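Local coordinates for protein Amuc_1102 (Akkermansia muciniphila, PDB 7DSZ) that is of unestablished function but adopts an immunoglobulin-like fold related to archaeal type IV pilus proteins, and so may take part in a pilus-like assembly, at residues G69-L74 and N102-G106; F78-V82 and K160-I164; K135-V139 and Y151-R155. All coordinates share one frame; numbering follows the deposited sequence.

Overall arrangement
All three contacts involve the sheet that contains strand 70-83. Contacts 1 and 2 use opposite ends of that strand, their centres about 27 Å apart, whereas contacts 2 and 3 lie about 7 Å apart, centre to centre, and touch: A81 and Y79 pair through their backbones with strand 134-143. Contact 1 is buried and rests on strand pairing with apolar side chains, one edge turned to a second subunit. Contact 2, also buried, lays a loop on the sheet by aromatic stacking, with no hydrogen bond between its segments. Contact 3, partly buried, is the most polar, joining a hairpin through backbone, serine, glutamine and tyrosine groups.

Contact 1: residues G69-L74 and N102-G106; sequences GYIDAL and NVPVG
The Y70 ring swings out anti to its own carbonyl carbon (chi1 -71°), which sets CD2 3.3 Å from N102 O, an oxygen lying near the ring plane at its edge. In I71 the same torsion, 62°, tucks CG1 between the backbone N and the carbonyl carbon; there CG1 runs alongside the V103 side chain, 3.8 Å from V103 CB, while the other branch, CG2, meets V105 CG2 at about a right angle. P104 CB lies off-centre over the Y70 ring, 4.2 Å from its centroid, a CH-pi contact between the members of a non-hydrogen-bonded pair. I71 and V103 form the adjoining hydrogen-bonded pair, closed by I71 N to V103 O at 2.9 Å and V103 N to I71 O at 3.1 Å. These antiparallel pairs join strands 70-83 and 91-104, neighbours in one sheet of the immunoglobulin-like fold, where the chain turns a corner at D72 and again at N102. Past the pairs, V105 N bonds to G69 O and N102 N to D72 O; the latter donor stands 54° out of the carbonyl plane and so lies off the lone pairs. A water donates to both D72 O and N102 OD1, bridging the two corners. On the I71 and V103 side, L74 CD1 crosses V103 CG1 at 3.9 Å, and F58 and V60 of strand 50-63 cover these apolar groups. The D72 carboxylate takes T11 and T12 hydroxyls and a salt bridge from R122 of the second subunit; S118 and S119 of that subunit bond through their hydroxyls to N102 ND2.

Contact 2: residues F78-V82 and K160-I164; sequences FYIAV and KWWTI
Y79 and W162 lie ring on ring, the tyrosine against the five-membered ring of the indole with centroids 3.9 Å apart and planes only 10° from parallel. This face-to-face stack, with W161 beside it, fastens the short 3-10 turn that carries W161 and W162 onto strand 70-83 of the immunoglobulin-like domain; no hydrogen bond passes between the two segments. The backbone of the turn puts W162 CB over the tyrosine face, 3.5 Å from Y79 CD2, and a chi1 of 54° then places CG, and with it the indole, over the ring centre. W161 packs just as tightly, and it and A81 are buried where Y79 and W162 are partly exposed. The far corner of its six-membered ring enters between Y79 and A81, CH2 lying 3.6 Å from Y79 CB and 3.7 Å from A81 CB, with Y79 O near the plane at the indole edge. Its NE1 donates to Q137 O of the neighbouring strand 134-143, and Y136 meets the same ring system, so this tryptophan is held on several sides. The loose, solvent side belongs to K160 and T163, which are exposed and do not touch 78-82. Even there the turn is braced internally, K160 O accepting from both T163 N and the T163 hydroxyl, the latter lying in the carbonyl plane with OG1 2.6 Å from K160 O.

Contact 3: residues K135-V139 and Y151-R155; sequences KYQGV and YSSER
E154 crosses the ring of Y136 at about a right angle and touches it at one edge, its carboxylate plane turned 85° from the ring. From CB the chain first runs anti to the carbonyl carbon (chi1 -48°) and then bends at chi2 (-53°), which carries CG to 3.4 Å from Y136 CD1. Beyond it CD lies in the ring plane, beside the CD1 edge. At the tip the two oxygens part: OE1 approaches Y136 CE1, while OE2 sits 3.1 Å from Y136 CD1 and also accepts the hydroxyl of S153, reached on its anti side with OG 2.7 Å from OE2. That hydroxyl, donating to the glutamate, accepts the backbone N-H of Q137 (Q137 N to S153 OG 3.0 Å), so S153 relays between carboxylate and strand. With an alanine here, the S153 hydroxyl would lose its carboxylate acceptor and is likely to be freer to turn from Q137 N, and the CD1 edge of Y136 would lose the carboxylate beside it. Q137 in turn donates through NE2 to Y151 OH at 3.0 Å, the hydroxyl lying in the amide plane; NE2 also reaches L26 O of strand 18-32. V139 CG2 packs on Y151 CD2, and S153 N still returns to Q137 O as the chain leaves the strand. S152 OG accepts from E154 N, closing an ST turn, and is also hydrogen-bonded to E159 O. The hydrogen-bonded pair V139-Y151, with Y151 N 2.8 Å from V139 O, and the non-hydrogen-bonded pair G138-S152 make this an antiparallel beta hairpin of strands 134-143 and 146-152, whose second strand runs out into an ST turn, within the immunoglobulin-like fold.

Contact 1: residues G69-L74 and N102-G106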
loop_
_atom_site.group_PDB
_atom_site.type_symbol
_atom_site.label_atom_id
_atom_site.label_comp_id
_atom_site.label_asym_id
_atom_site.label_seq_id
_atom_site.Cartn_x
_atom_site.Cartn_y
_atom_site.Cartn_z
ATOM N N GLY C 69 4.093 -28.849 -1.726
ATOM C CA GLY C 69 5.003 -28.463 -0.668
ATOM C C GLY C 69 4.586 -27.225 0.092
ATOM O O GLY C 69 5.352 -26.755 0.950
ATOM N N TYR C 70 3.397 -26.696 -0.191
ATOM C CA TYR C 70 2.912 -25.449 0.389
ATOM C C TYR C 70 1.440 -25.583 0.736
ATOM O O TYR C 70 0.709 -26.362 0.119
ATOM C CB TYR C 70 3.026 -24.282 -0.595
ATOM C CG TYR C 70 4.399 -23.775 -0.906
ATOM C CD1 TYR C 70 5.243 -24.451 -1.786
ATOM C CD2 TYR C 70 4.833 -22.579 -0.361
ATOM C CE1 TYR C 70 6.503 -23.939 -2.094
ATOM C CE2 TYR C 70 6.082 -22.069 -0.647
ATOM C CZ TYR C 70 6.913 -22.751 -1.517
ATOM O OH TYR C 70 8.160 -22.221 -1.787
ATOM N N ILE C 71 0.995 -24.781 1.704
ATOM C CA ILE C 71 -0.430 -24.617 1.968
ATOM C C ILE C 71 -0.854 -23.229 1.497
ATOM O O ILE C 71 -0.038 -22.308 1.361
ATOM C CB ILE C 71 -0.810 -24.831 3.449
ATOM C CG1 ILE C 71 -0.127 -23.795 4.353
ATOM C CG2 ILE C 71 -0.472 -26.270 3.895
ATOM C CD1 ILE C 71 -0.540 -23.890 5.843
ATOM N N ASP C 72 -2.163 -23.088 1.259
ATOM C CA ASP C 72 -2.712 -21.853 0.700
ATOM C C ASP C 72 -2.411 -20.642 1.570
ATOM O O ASP C 72 -1.992 -19.594 1.064
ATOM C CB ASP C 72 -4.223 -21.972 0.534
ATOM C CG ASP C 72 -4.618 -22.777 -0.671
ATOM O OD1 ASP C 72 -3.878 -22.762 -1.679
ATOM O OD2 ASP C 72 -5.692 -23.407 -0.600
ATOM N N ALA C 73 -2.691 -20.740 2.874
ATOM C CA ALA C 73 -2.634 -19.569 3.749
ATOM C C ALA C 73 -2.642 -20.001 5.206
ATOM O O ALA C 73 -3.076 -21.099 5.544
ATOM C CB ALA C 73 -3.805 -18.611 3.508
ATOM N N LEU C 74 -2.168 -19.093 6.063
ATOM C CA LEU C 74 -2.283 -19.178 7.514
ATOM C C LEU C 74 -2.577 -17.777 8.006
ATOM O O LEU C 74 -1.959 -16.815 7.534
ATOM C CB LEU C 74 -0.984 -19.644 8.184
ATOM C CG LEU C 74 -0.550 -21.088 8.160
ATOM C CD1 LEU C 74 0.778 -21.191 8.885
ATOM C CD2 LEU C 74 -1.640 -21.932 8.859
ATOM N N ASN C 102 0.895 -18.948 0.522
ATOM C CA ASN C 102 1.958 -19.839 0.060
ATOM C C ASN C 102 2.940 -20.131 1.190
ATOM O O ASN C 102 4.111 -19.766 1.133
ATOM C CB ASN C 102 2.718 -19.241 -1.134
ATOM C CG ASN C 102 1.846 -18.993 -2.333
ATOM O OD1 ASN C 102 0.875 -19.709 -2.591
ATOM N ND2 ASN C 102 2.182 -17.944 -3.082
ATOM N N VAL C 103 2.448 -20.767 2.243
ATOM C CA VAL C 103 3.263 -21.058 3.414
ATOM C C VAL C 103 3.913 -22.418 3.182
ATOM O O VAL C 103 3.185 -23.411 2.978
ATOM C CB VAL C 103 2.437 -21.032 4.706
ATOM C CG1 VAL C 103 3.344 -21.259 5.902
ATOM C CG2 VAL C 103 1.738 -19.670 4.845
ATOM N N PRO C 104 5.239 -22.498 3.132
ATOM C CA PRO C 104 5.898 -23.777 2.853
ATOM C C PRO C 104 5.739 -24.711 4.036
ATOM O O PRO C 104 5.616 -24.273 5.181
ATOM C CB PRO C 104 7.364 -23.381 2.649
ATOM C CG PRO C 104 7.542 -22.192 3.511
ATOM C CD PRO C 104 6.212 -21.431 3.432
ATOM N N VAL C 105 5.719 -26.005 3.740
ATOM C CA VAL C 105 5.619 -27.052 4.753
ATOM C C VAL C 105 7.011 -27.619 4.997
ATOM O O VAL C 105 7.798 -27.791 4.054
ATOM C CB VAL C 105 4.629 -28.151 4.308
ATOM C CG1 VAL C 105 4.554 -29.260 5.333
ATOM C CG2 VAL C 105 3.238 -27.562 4.073
ATOM N N GLY C 106 7.342 -27.874 6.262
ATOM C CA GLY C 106 8.622 -28.476 6.590
ATOM C C GLY C 106 9.803 -27.533 6.579
ATOM O O GLY C 106 10.945 -27.988 6.483
HETATM O O HOH W 1 -1.650 -18.954 -2.072
#

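Contact 2: residues F78-V82 and K160-I164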
loop_
_atom_site.group_PDB
_atom_site.type_symbol
_atom_site.label_atom_id
_atom_site.label_comp_id
_atom_site.label_asym_id
_atom_site.label_seq_id
_atom_site.Cartn_x
_atom_site.Cartn_y
_atom_site.Cartn_z
ATOM N N PHE C 78 -1.957 -11.307 16.195
ATOM C CA PHE C 78 -1.018 -10.807 17.186
ATOM C C PHE C 78 -1.754 -9.958 18.216
ATOM O O PHE C 78 -2.572 -9.114 17.849
ATOM C CB PHE C 78 0.062 -9.947 16.536
ATOM C CG PHE C 78 0.962 -10.697 15.589
ATOM C CD1 PHE C 78 0.555 -10.919 14.279
ATOM C CD2 PHE C 78 2.201 -11.151 15.999
ATOM C CE1 PHE C 78 1.383 -11.588 13.387
ATOM C CE2 PHE C 78 3.046 -11.827 15.120
ATOM C CZ PHE C 78 2.637 -12.036 13.813
ATOM N N TYR C 79 -1.428 -10.168 19.492
ATOM C CA TYR C 79 -1.978 -9.396 20.603
ATOM C C TYR C 79 -0.817 -8.869 21.421
ATOM O O TYR C 79 0.004 -9.655 21.912
ATOM C CB TYR C 79 -2.881 -10.250 21.502
ATOM C CG TYR C 79 -3.986 -10.969 20.772
ATOM C CD1 TYR C 79 -3.771 -12.233 20.235
ATOM C CD2 TYR C 79 -5.245 -10.402 20.638
ATOM C CE1 TYR C 79 -4.771 -12.908 19.574
ATOM C CE2 TYR C 79 -6.260 -11.071 19.972
ATOM C CZ TYR C 79 -6.012 -12.327 19.441
ATOM O OH TYR C 79 -7.002 -13.018 18.775
ATOM N N ILE C 80 -0.760 -7.553 21.597
ATOM C CA ILE C 80 0.308 -6.915 22.349
ATOM C C ILE C 80 -0.324 -5.946 23.338
ATOM O O ILE C 80 -1.186 -5.142 22.968
ATOM C CB ILE C 80 1.310 -6.203 21.418
ATOM C CG1 ILE C 80 2.087 -7.250 20.601
ATOM C CG2 ILE C 80 2.264 -5.322 22.226
ATOM C CD1 ILE C 80 2.764 -6.717 19.338
ATOM N N ALA C 81 0.105 -6.034 24.598
ATOM C CA ALA C 81 -0.424 -5.196 25.667
ATOM C C ALA C 81 0.675 -4.293 26.207
ATOM O O ALA C 81 1.784 -4.756 26.510
ATOM C CB ALA C 81 -1.023 -6.059 26.791
ATOM N N VAL C 82 0.365 -2.997 26.312
ATOM C CA VAL C 82 1.265 -1.995 26.864
ATOM C C VAL C 82 0.461 -1.123 27.824
ATOM O O VAL C 82 -0.770 -1.065 27.766
ATOM C CB VAL C 82 1.931 -1.119 25.767
ATOM C CG1 VAL C 82 2.662 -1.994 24.752
ATOM C CG2 VAL C 82 0.883 -0.256 25.056
ATOM N N LYS C 160 -4.440 -17.028 28.091
ATOM C CA LYS C 160 -5.182 -16.378 27.013
ATOM C C LYS C 160 -5.696 -15.015 27.484
ATOM O O LYS C 160 -6.889 -14.711 27.460
ATOM C CB LYS C 160 -6.314 -17.272 26.530
ATOM C CG LYS C 160 -5.859 -18.570 25.879
ATOM C CD LYS C 160 -7.054 -19.320 25.309
ATOM C CE LYS C 160 -6.669 -20.713 24.819
ATOM N NZ LYS C 160 -7.872 -21.500 24.401
ATOM N N TRP C 161 -4.737 -14.181 27.892
ATOM C CA TRP C 161 -5.051 -12.881 28.475
ATOM C C TRP C 161 -5.831 -11.983 27.524
ATOM O O TRP C 161 -6.526 -11.076 27.991
ATOM C CB TRP C 161 -3.758 -12.185 28.919
ATOM C CG TRP C 161 -2.786 -11.936 27.775
ATOM C CD1 TRP C 161 -1.739 -12.727 27.391
ATOM C CD2 TRP C 161 -2.799 -10.822 26.878
ATOM N NE1 TRP C 161 -1.097 -12.165 26.305
ATOM C CE2 TRP C 161 -1.731 -10.996 25.971
ATOM C CE3 TRP C 161 -3.615 -9.691 26.748
ATOM C CZ2 TRP C 161 -1.459 -10.075 24.942
ATOM C CZ3 TRP C 161 -3.341 -8.778 25.731
ATOM C CH2 TRP C 161 -2.271 -8.976 24.846
ATOM N N TRP C 162 -5.747 -12.218 26.205
ATOM C CA TRP C 162 -6.487 -11.397 25.247
ATOM C C TRP C 162 -7.977 -11.711 25.219
ATOM O O TRP C 162 -8.725 -11.027 24.513
ATOM C CB TRP C 162 -5.905 -11.571 23.835
ATOM C CG TRP C 162 -5.821 -13.014 23.389
ATOM C CD1 TRP C 162 -6.762 -13.722 22.696
ATOM C CD2 TRP C 162 -4.725 -13.907 23.608
ATOM N NE1 TRP C 162 -6.316 -15.013 22.480
ATOM C CE2 TRP C 162 -5.068 -15.146 23.025
ATOM C CE3 TRP C 162 -3.488 -13.782 24.250
ATOM C CZ2 TRP C 162 -4.218 -16.252 23.062
ATOM C CZ3 TRP C 162 -2.633 -14.874 24.276
ATOM C CH2 TRP C 162 -3.009 -16.097 23.688
ATOM N N THR C 163 -8.423 -12.734 25.943
ATOM C CA THR C 163 -9.837 -13.075 26.030
ATOM C C THR C 163 -10.464 -12.554 27.317
ATOM O O THR C 163 -11.669 -12.715 27.518
ATOM C CB THR C 163 -10.025 -14.597 25.944
ATOM O OG1 THR C 163 -9.445 -15.208 27.101
ATOM C CG2 THR C 163 -9.347 -15.163 24.692
ATOM N N ILE C 164 -9.664 -11.949 28.191
ATOM C CA ILE C 164 -10.164 -11.362 29.430
ATOM C C ILE C 164 -10.891 -10.065 29.108
ATOM O O ILE C 164 -10.315 -9.144 28.518
ATOM C CB ILE C 164 -9.015 -11.107 30.411
ATOM C CG1 ILE C 164 -8.402 -12.428 30.867
ATOM C CG2 ILE C 164 -9.494 -10.268 31.592
ATOM C CD1 ILE C 164 -7.174 -12.248 31.722
#

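Contact 3: residues K135-V139 and Y151-R155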
loop_
_atom_site.group_PDB
_atom_site.type_symbol
_atom_site.label_atom_id
_atom_site.label_comp_id
_atom_site.label_asym_id
_atom_site.label_seq_id
_atom_site.Cartn_x
_atom_site.Cartn_y
_atom_site.Cartn_z
ATOM N N LYS C 135 3.971 -5.483 28.068
ATOM C CA LYS C 135 3.498 -6.162 29.270
ATOM C C LYS C 135 3.027 -7.583 28.988
ATOM O O LYS C 135 3.387 -8.511 29.718
ATOM C CB LYS C 135 2.375 -5.346 29.918
ATOM C CG LYS C 135 2.852 -3.991 30.429
ATOM C CD LYS C 135 4.191 -4.123 31.153
ATOM C CE LYS C 135 4.647 -2.777 31.699
ATOM N NZ LYS C 135 6.009 -2.833 32.290
ATOM N N TYR C 136 2.226 -7.768 27.942
ATOM C CA TYR C 136 1.760 -9.088 27.539
ATOM C C TYR C 136 1.895 -9.253 26.031
ATOM O O TYR C 136 1.805 -8.278 25.278
ATOM C CB TYR C 136 0.312 -9.299 27.907
ATOM C CG TYR C 136 0.026 -9.111 29.378
ATOM C CD1 TYR C 136 0.532 -9.994 30.311
ATOM C CD2 TYR C 136 -0.743 -8.047 29.828
ATOM C CE1 TYR C 136 0.277 -9.841 31.659
ATOM C CE2 TYR C 136 -1.010 -7.882 31.185
ATOM C CZ TYR C 136 -0.493 -8.787 32.089
ATOM O OH TYR C 136 -0.738 -8.645 33.432
ATOM N N GLN C 137 2.096 -10.504 25.604
ATOM C CA GLN C 137 2.174 -10.864 24.191
ATOM C C GLN C 137 1.386 -12.143 23.943
ATOM O O GLN C 137 1.329 -13.033 24.795
ATOM C CB GLN C 137 3.617 -11.114 23.713
ATOM C CG GLN C 137 4.552 -9.963 23.952
ATOM C CD GLN C 137 5.930 -10.182 23.357
ATOM O OE1 GLN C 137 6.569 -9.237 22.894
ATOM N NE2 GLN C 137 6.413 -11.424 23.399
ATOM N N GLY C 138 0.802 -12.247 22.754
ATOM C CA GLY C 138 0.164 -13.484 22.349
ATOM C C GLY C 138 0.106 -13.582 20.841
ATOM O O GLY C 138 0.003 -12.567 20.142
ATOM N N VAL C 139 0.181 -14.813 20.336
ATOM C CA VAL C 139 0.032 -15.090 18.913
ATOM C C VAL C 139 -0.875 -16.299 18.751
ATOM O O VAL C 139 -0.618 -17.347 19.347
ATOM C CB VAL C 139 1.388 -15.357 18.230
ATOM C CG1 VAL C 139 1.178 -15.700 16.755
ATOM C CG2 VAL C 139 2.316 -14.143 18.388
ATOM N N TYR C 151 0.748 -19.054 21.024
ATOM C CA TYR C 151 1.870 -18.654 21.859
ATOM C C TYR C 151 1.371 -17.599 22.841
ATOM O O TYR C 151 0.553 -16.753 22.477
ATOM C CB TYR C 151 3.036 -18.074 21.039
ATOM C CG TYR C 151 3.813 -17.065 21.851
ATOM C CD1 TYR C 151 4.815 -17.467 22.723
ATOM C CD2 TYR C 151 3.507 -15.700 21.781
ATOM C CE1 TYR C 151 5.498 -16.531 23.514
ATOM C CE2 TYR C 151 4.175 -14.770 22.552
ATOM C CZ TYR C 151 5.158 -15.182 23.421
ATOM O OH TYR C 151 5.813 -14.230 24.172
ATOM N N SER C 152 1.856 -17.643 24.083
ATOM C CA SER C 152 1.524 -16.579 25.024
ATOM C C SER C 152 2.705 -16.325 25.943
ATOM O O SER C 152 3.393 -17.262 26.342
ATOM C CB SER C 152 0.290 -16.915 25.870
ATOM O OG SER C 152 0.068 -15.891 26.837
ATOM N N SER C 153 2.924 -15.048 26.286
ATOM C CA SER C 153 3.936 -14.697 27.274
ATOM C C SER C 153 3.529 -15.100 28.688
ATOM O O SER C 153 4.378 -15.108 29.581
ATOM C CB SER C 153 4.230 -13.189 27.247
ATOM O OG SER C 153 3.090 -12.442 27.650
ATOM N N GLU C 154 2.258 -15.410 28.913
ATOM C CA GLU C 154 1.760 -15.753 30.237
ATOM C C GLU C 154 1.406 -17.232 30.295
ATOM O O GLU C 154 1.142 -17.880 29.273
ATOM C CB GLU C 154 0.530 -14.914 30.602
ATOM C CG GLU C 154 0.683 -13.413 30.346
ATOM C CD GLU C 154 1.917 -12.816 30.996
ATOM O OE1 GLU C 154 2.061 -12.946 32.230
ATOM O OE2 GLU C 154 2.740 -12.197 30.269
ATOM N N ARG C 155 1.392 -17.754 31.519
ATOM C CA ARG C 155 1.009 -19.128 31.816
ATOM C C ARG C 155 -0.244 -19.146 32.683
ATOM O O ARG C 155 -0.701 -18.118 33.192
ATOM C CB ARG C 155 2.143 -19.883 32.527
ATOM C CG ARG C 155 3.273 -20.328 31.620
ATOM C CD ARG C 155 2.727 -21.100 30.427
ATOM N NE ARG C 155 3.757 -21.838 29.691
ATOM C CZ ARG C 155 4.589 -21.294 28.805
ATOM N NH1 ARG C 155 4.533 -19.990 28.540
ATOM N NH2 ARG C 155 5.484 -22.056 28.183
#